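Local coordinates for fatty acid-binding protein homolog (Ascaris suum, PDB 6I8X) that binds fatty acids inside a beta-barrel and may sequester potentially toxic fatty acids or help maintain the lipid layer of the eggshell, at residues E23-Y28 with T142-K147; L106-I111 with Y122-D127. One frame throughout, in Å; residues are numbered along the deposited sequence.

Contact 1: E23-Y28 with T142-K147. With VCA (vaccenic acid), chain C.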
# COMPACT_ATOMS: atom_id res chain seq x y z
N GLU A 23 -7.85 5.76 -12.17
CA GLU A 23 -9.03 5.43 -12.98
C GLU A 23 -10.08 4.94 -12.03
O GLU A 23 -9.78 4.05 -11.22
CB GLU A 23 -8.70 4.27 -13.94
CG GLU A 23 -7.92 4.63 -15.19
CD GLU A 23 -7.27 3.45 -15.92
OE1 GLU A 23 -6.38 3.72 -16.76
OE2 GLU A 23 -7.62 2.28 -15.63
N ASN A 24 -11.31 5.50 -12.11
CA ASN A 24 -12.47 5.08 -11.31
C ASN A 24 -12.27 5.17 -9.78
O ASN A 24 -12.92 4.43 -9.03
CB ASN A 24 -12.89 3.63 -11.73
CG ASN A 24 -14.38 3.37 -11.55
OD1 ASN A 24 -15.23 4.26 -11.73
ND2 ASN A 24 -14.72 2.18 -11.09
N PHE A 25 -11.38 6.06 -9.30
CA PHE A 25 -11.16 6.17 -7.85
C PHE A 25 -12.39 6.70 -7.10
O PHE A 25 -12.66 6.24 -6.00
CB PHE A 25 -9.87 6.97 -7.50
CG PHE A 25 -9.38 6.84 -6.07
CD1 PHE A 25 -9.35 5.60 -5.42
CD2 PHE A 25 -8.87 7.95 -5.39
CE1 PHE A 25 -8.88 5.49 -4.11
CE2 PHE A 25 -8.39 7.83 -4.08
CZ PHE A 25 -8.39 6.60 -3.45
N ASP A 26 -13.15 7.60 -7.71
CA ASP A 26 -14.36 8.18 -7.11
C ASP A 26 -15.46 7.14 -6.82
O ASP A 26 -16.00 7.14 -5.72
CB ASP A 26 -14.93 9.31 -7.97
CG ASP A 26 -16.07 10.01 -7.27
OD1 ASP A 26 -15.80 10.90 -6.47
OD2 ASP A 26 -17.26 9.61 -7.50
N GLU A 27 -15.81 6.31 -7.80
CA GLU A 27 -16.85 5.30 -7.57
C GLU A 27 -16.41 4.28 -6.52
O GLU A 27 -17.24 3.80 -5.75
CB GLU A 27 -17.30 4.63 -8.89
CG GLU A 27 -18.73 4.07 -8.86
CD GLU A 27 -19.88 4.98 -8.44
OE1 GLU A 27 -19.79 6.22 -8.65
OE2 GLU A 27 -20.88 4.45 -7.91
N TYR A 28 -15.09 3.98 -6.47
CA TYR A 28 -14.51 3.08 -5.49
C TYR A 28 -14.69 3.65 -4.09
O TYR A 28 -15.07 2.92 -3.20
CB TYR A 28 -13.01 2.81 -5.76
CG TYR A 28 -12.31 2.18 -4.57
CD1 TYR A 28 -12.40 0.81 -4.32
CD2 TYR A 28 -11.65 2.97 -3.63
CE1 TYR A 28 -11.78 0.23 -3.22
CE2 TYR A 28 -11.06 2.41 -2.50
CZ TYR A 28 -11.11 1.04 -2.31
OH TYR A 28 -10.50 0.49 -1.21
N THR A 142 -10.60 -0.06 -9.11
CA THR A 142 -9.83 1.16 -9.35
C THR A 142 -8.33 0.83 -9.49
O THR A 142 -7.86 -0.13 -8.89
CB THR A 142 -10.12 2.24 -8.27
OG1 THR A 142 -9.45 3.44 -8.65
CG2 THR A 142 -9.67 1.83 -6.85
N SER A 143 -7.61 1.62 -10.31
CA SER A 143 -6.16 1.52 -10.52
C SER A 143 -5.58 2.92 -10.30
O SER A 143 -6.15 3.88 -10.79
CB SER A 143 -5.84 1.06 -11.94
OG SER A 143 -6.13 -0.32 -12.03
N ARG A 144 -4.49 3.02 -9.55
CA ARG A 144 -3.81 4.29 -9.23
C ARG A 144 -2.40 4.08 -9.74
O ARG A 144 -1.78 3.05 -9.44
CB ARG A 144 -3.80 4.54 -7.69
CG ARG A 144 -5.18 4.56 -7.02
CD ARG A 144 -5.67 5.99 -6.77
NE ARG A 144 -5.16 6.50 -5.50
CZ ARG A 144 -5.14 7.78 -5.15
NH1 ARG A 144 -5.62 8.71 -5.97
NH2 ARG A 144 -4.68 8.13 -3.97
N TYR A 145 -1.90 5.05 -10.53
CA TYR A 145 -0.61 5.03 -11.22
C TYR A 145 0.42 5.94 -10.55
O TYR A 145 0.23 7.14 -10.48
CB TYR A 145 -0.81 5.36 -12.74
CG TYR A 145 -1.76 4.39 -13.41
CD1 TYR A 145 -3.14 4.56 -13.34
CD2 TYR A 145 -1.28 3.25 -14.05
CE1 TYR A 145 -4.01 3.63 -13.89
CE2 TYR A 145 -2.14 2.32 -14.63
CZ TYR A 145 -3.51 2.52 -14.54
OH TYR A 145 -4.37 1.61 -15.12
N TYR A 146 1.53 5.33 -10.07
CA TYR A 146 2.65 5.99 -9.37
C TYR A 146 3.90 5.86 -10.21
O TYR A 146 4.37 4.75 -10.51
CB TYR A 146 2.92 5.32 -8.00
CG TYR A 146 1.78 5.42 -7.01
CD1 TYR A 146 0.67 4.58 -7.11
CD2 TYR A 146 1.84 6.31 -5.94
CE1 TYR A 146 -0.39 4.67 -6.21
CE2 TYR A 146 0.80 6.38 -5.00
CZ TYR A 146 -0.32 5.58 -5.16
OH TYR A 146 -1.35 5.64 -4.27
N LYS A 147 4.40 7.00 -10.63
CA LYS A 147 5.57 7.12 -11.49
C LYS A 147 6.82 6.94 -10.65
O LYS A 147 6.97 7.61 -9.64
CB LYS A 147 5.53 8.50 -12.19
CG LYS A 147 6.67 8.79 -13.16
CD LYS A 147 6.35 8.35 -14.58
CE LYS A 147 7.32 8.91 -15.60
NZ LYS A 147 8.58 8.14 -15.63
O2 VCA C . -2.61 4.36 -0.24
C1 VCA C . -2.96 5.46 -0.87
O1 VCA C . -2.34 5.92 -1.79
C2 VCA C . -4.22 6.09 -0.34
C3 VCA C . -4.22 7.62 -0.31
C4 VCA C . -5.33 8.18 0.55
C5 VCA C . -5.48 9.69 0.51
C6 VCA C . -4.64 10.42 1.54
C7 VCA C . -4.66 11.92 1.35
C8 VCA C . -5.85 12.68 1.90
C9 VCA C . -5.75 13.01 3.38
C10 VCA C . -7.03 13.65 3.93
C11 VCA C . -7.28 13.36 5.38
C12 VCA C . -7.63 12.19 5.88
C13 VCA C . -7.84 10.92 5.11
C14 VCA C . -8.48 9.80 5.92
C15 VCA C . -8.85 8.57 5.11
C16 VCA C . -7.70 7.89 4.38
C17 VCA C . -8.10 6.62 3.65
C18 VCA C . -6.93 5.78 3.23

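Contact 2: L106-I111 with Y122-D127. With EDO (1,2-ethanediol), chain H.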
# COMPACT_ATOMS: atom_id res chain seq x y z
N LEU A 106 2.73 -7.69 -5.46
CA LEU A 106 2.84 -7.38 -4.04
C LEU A 106 1.44 -7.07 -3.50
O LEU A 106 0.69 -6.31 -4.11
CB LEU A 106 3.81 -6.20 -3.84
CG LEU A 106 3.88 -5.51 -2.47
CD1 LEU A 106 4.58 -6.39 -1.45
CD2 LEU A 106 4.65 -4.19 -2.59
N THR A 107 1.06 -7.71 -2.39
CA THR A 107 -0.23 -7.45 -1.74
C THR A 107 0.01 -6.75 -0.40
O THR A 107 1.12 -6.82 0.16
CB THR A 107 -1.10 -8.71 -1.64
OG1 THR A 107 -0.55 -9.59 -0.65
CG2 THR A 107 -1.30 -9.41 -2.98
N GLU A 108 -1.00 -6.02 0.08
CA GLU A 108 -0.97 -5.28 1.33
C GLU A 108 -2.38 -5.39 1.88
O GLU A 108 -3.34 -4.85 1.31
CB GLU A 108 -0.58 -3.81 1.07
CG GLU A 108 -0.54 -2.92 2.31
CD GLU A 108 -0.27 -1.44 2.05
OE1 GLU A 108 0.13 -1.09 0.92
OE2 GLU A 108 -0.44 -0.63 2.99
N THR A 109 -2.51 -6.14 2.97
CA THR A 109 -3.79 -6.40 3.59
C THR A 109 -3.90 -5.62 4.89
O THR A 109 -2.98 -5.64 5.71
CB THR A 109 -3.96 -7.93 3.75
OG1 THR A 109 -3.68 -8.54 2.49
CG2 THR A 109 -5.37 -8.33 4.24
N HIS A 110 -5.03 -4.93 5.06
CA HIS A 110 -5.37 -4.16 6.26
C HIS A 110 -6.58 -4.77 6.91
O HIS A 110 -7.56 -5.11 6.24
CB HIS A 110 -5.66 -2.69 5.92
CG HIS A 110 -4.46 -1.92 5.45
ND1 HIS A 110 -4.08 -0.74 6.07
CD2 HIS A 110 -3.63 -2.16 4.42
CE1 HIS A 110 -3.02 -0.31 5.41
NE2 HIS A 110 -2.70 -1.13 4.42
N ILE A 111 -6.50 -4.92 8.23
CA ILE A 111 -7.61 -5.35 9.07
C ILE A 111 -7.75 -4.23 10.10
O ILE A 111 -6.78 -3.92 10.77
CB ILE A 111 -7.43 -6.75 9.73
CG1 ILE A 111 -7.15 -7.86 8.70
CG2 ILE A 111 -8.65 -7.08 10.58
CD1 ILE A 111 -6.72 -9.26 9.32
N TYR A 122 -4.87 -4.64 -1.03
CA TYR A 122 -4.41 -3.78 -2.14
C TYR A 122 -3.32 -4.54 -2.89
O TYR A 122 -2.49 -5.19 -2.28
CB TYR A 122 -3.87 -2.42 -1.67
CG TYR A 122 -4.78 -1.70 -0.71
CD1 TYR A 122 -6.05 -1.30 -1.09
CD2 TYR A 122 -4.38 -1.47 0.61
CE1 TYR A 122 -6.90 -0.63 -0.20
CE2 TYR A 122 -5.23 -0.84 1.52
CZ TYR A 122 -6.48 -0.41 1.10
OH TYR A 122 -7.31 0.24 1.99
N GLU A 123 -3.32 -4.43 -4.21
CA GLU A 123 -2.38 -5.12 -5.08
C GLU A 123 -1.49 -4.12 -5.82
O GLU A 123 -1.98 -3.13 -6.34
CB GLU A 123 -3.20 -5.97 -6.05
CG GLU A 123 -2.42 -6.72 -7.11
CD GLU A 123 -3.30 -7.39 -8.16
OE1 GLU A 123 -4.41 -7.85 -7.81
OE2 GLU A 123 -2.86 -7.46 -9.33
N TYR A 124 -0.16 -4.39 -5.86
CA TYR A 124 0.78 -3.54 -6.57
C TYR A 124 1.46 -4.32 -7.66
O TYR A 124 1.89 -5.46 -7.45
CB TYR A 124 1.85 -2.95 -5.66
CG TYR A 124 1.35 -2.07 -4.54
CD1 TYR A 124 1.29 -0.69 -4.69
CD2 TYR A 124 1.08 -2.61 -3.28
CE1 TYR A 124 0.96 0.14 -3.62
CE2 TYR A 124 0.73 -1.79 -2.21
CZ TYR A 124 0.67 -0.42 -2.38
OH TYR A 124 0.36 0.40 -1.33
N ARG A 125 1.58 -3.68 -8.83
CA ARG A 125 2.23 -4.28 -9.98
C ARG A 125 3.07 -3.25 -10.66
O ARG A 125 2.73 -2.08 -10.64
CB ARG A 125 1.18 -4.84 -10.96
CG ARG A 125 0.40 -6.05 -10.44
CD ARG A 125 -0.52 -6.65 -11.49
NE ARG A 125 0.22 -7.31 -12.56
CZ ARG A 125 0.58 -8.58 -12.55
NH1 ARG A 125 0.25 -9.37 -11.53
NH2 ARG A 125 1.27 -9.09 -13.56
N ARG A 126 4.18 -3.67 -11.23
CA ARG A 126 5.02 -2.76 -12.00
C ARG A 126 4.63 -2.87 -13.44
O ARG A 126 4.41 -3.96 -13.94
CB ARG A 126 6.52 -3.05 -11.83
CG ARG A 126 7.12 -2.38 -10.61
CD ARG A 126 7.16 -0.85 -10.66
NE ARG A 126 7.93 -0.29 -11.78
CZ ARG A 126 9.23 -0.02 -11.76
NH1 ARG A 126 9.96 -0.31 -10.69
NH2 ARG A 126 9.82 0.52 -12.82
N ASP A 127 4.51 -1.72 -14.12
CA ASP A 127 4.21 -1.66 -15.53
C ASP A 127 5.04 -0.53 -16.15
O ASP A 127 4.62 0.64 -16.14
CB ASP A 127 2.71 -1.47 -15.78
CG ASP A 127 2.37 -1.57 -17.25
OD1 ASP A 127 3.12 -2.25 -17.99
OD2 ASP A 127 1.37 -0.93 -17.67
C1 EDO H . -8.19 -6.12 -5.47
O1 EDO H . -6.93 -6.46 -4.92
C2 EDO H . -8.03 -5.66 -6.95
O2 EDO H . -7.25 -6.61 -7.65

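Contact 1: E23-Y28 with T142-K147
E23 and F25 meet T142 and R144 in a mostly buried strand-to-helix corner of the fatty acid-binding protein beta-barrel, where the first strand, 15-23, ends beside the last strand, 140-148, and turns into helix 25-31. E23 pairs with S143 as an antiparallel hydrogen-bonded pair: E23 N gives a 2.9 Å bond to S143 O, while the return bond from S143 N to E23 O is weak. E23 O is gripped a second time by the hydroxyl of T142, its OG1 2.7 Å away and tilted from the carbonyl plane. With OG1 anti to the backbone N (chi1 -174°), the T142 hydroxyl reaches the carbonyl of E23, the final residue of strand 15-23, and the methyl CG2 is left to pack over one face of the Y28 ring, 4.0 Å from its centroid, as a CH-pi contact. The Y28 hydroxyl itself bonds to E120.

Deeper in, R144 bends at chi2 and chi3 and lays its guanidinium flat on F25, the planes 17° apart. It is a cation-pi stack, and R144 CD adds a CH-pi contact over the same ring. A salt bridge from NH1 to D22 gives the same guanidinium a charged partner, and F25 also packs on I42 of helix 36-43. R144 and Y146 both line the vaccenic acid pocket. The phenol oxygen OH of Y146 lies 2.7 Å from O1 of the fatty acid, at the edge of the tyrosine ring, whereas R144 meets the chain of the lipid: NH2 is 3.7 Å from carbon C3, near the guanidinium plane.

Contact 2: L106-I111 with Y122-D127
L106-I111 and Y122-D127 run antiparallel, 160° between their directions and 4.7 Å apart at closest approach, as the two arms of a beta hairpin in the barrel wall. L106 with Y124 and E108 with Y122 are hydrogen-bonded pairs, each closed by two N-H to O bonds; T107 with E123 between them is a non-hydrogen-bonded pair.

L106, E108, Y122 and Y124 share one face. There the Y124 hydroxyl donates a 2.7 Å bond to OE1 of E108, which lies at the edge of the phenol ring and in its plane; carboxylate and ring are only 12° from coplanar. E108 reaches it with an extended chain, CG anti to the backbone N (chi1 179°). Its other oxygen, OE2, takes a 2.7 Å bond from H110 NE2, the donor sitting above the carboxylate plane. Held this way by two partners, the carboxylate is fixed in rotation. The edge of Y122 is turned to the face of H110, CE2 3.6 Å from CD2 of the imidazole, in an offset edge-to-face pair. L106 CD2 packs beside Y124 CD2.

Beyond the hairpin the polar chain continues from H110 ND1 to H94 and from Y124 OH to K49, which also bonds vaccenic acid. Strand 93-100 packs on E108 and H110 through I96, and M133 of strand 130-137 touches Y122 and Y124.

Both contacts belong to the same antiparallel barrel sheet, with contact 2 nested inside the long chain loop that contact 1 closes. Contact 1 joins the chain's first and last strands and the start of a helix; although mostly buried, it has exposed E23 and N24 at its border. Contact 2, a local hairpin partly buried, lies nearer the centre of the chain. Their chemistry differs too: one sheet pair and a cation-pi stack in contact 1, a regular run of paired strands with a carboxylate network in contact 2. The two touch where Y28 OH packs against CE1 of Y122, and R144 and Y146 of contact 1 line the pocket of the fatty acid that K49 also bonds.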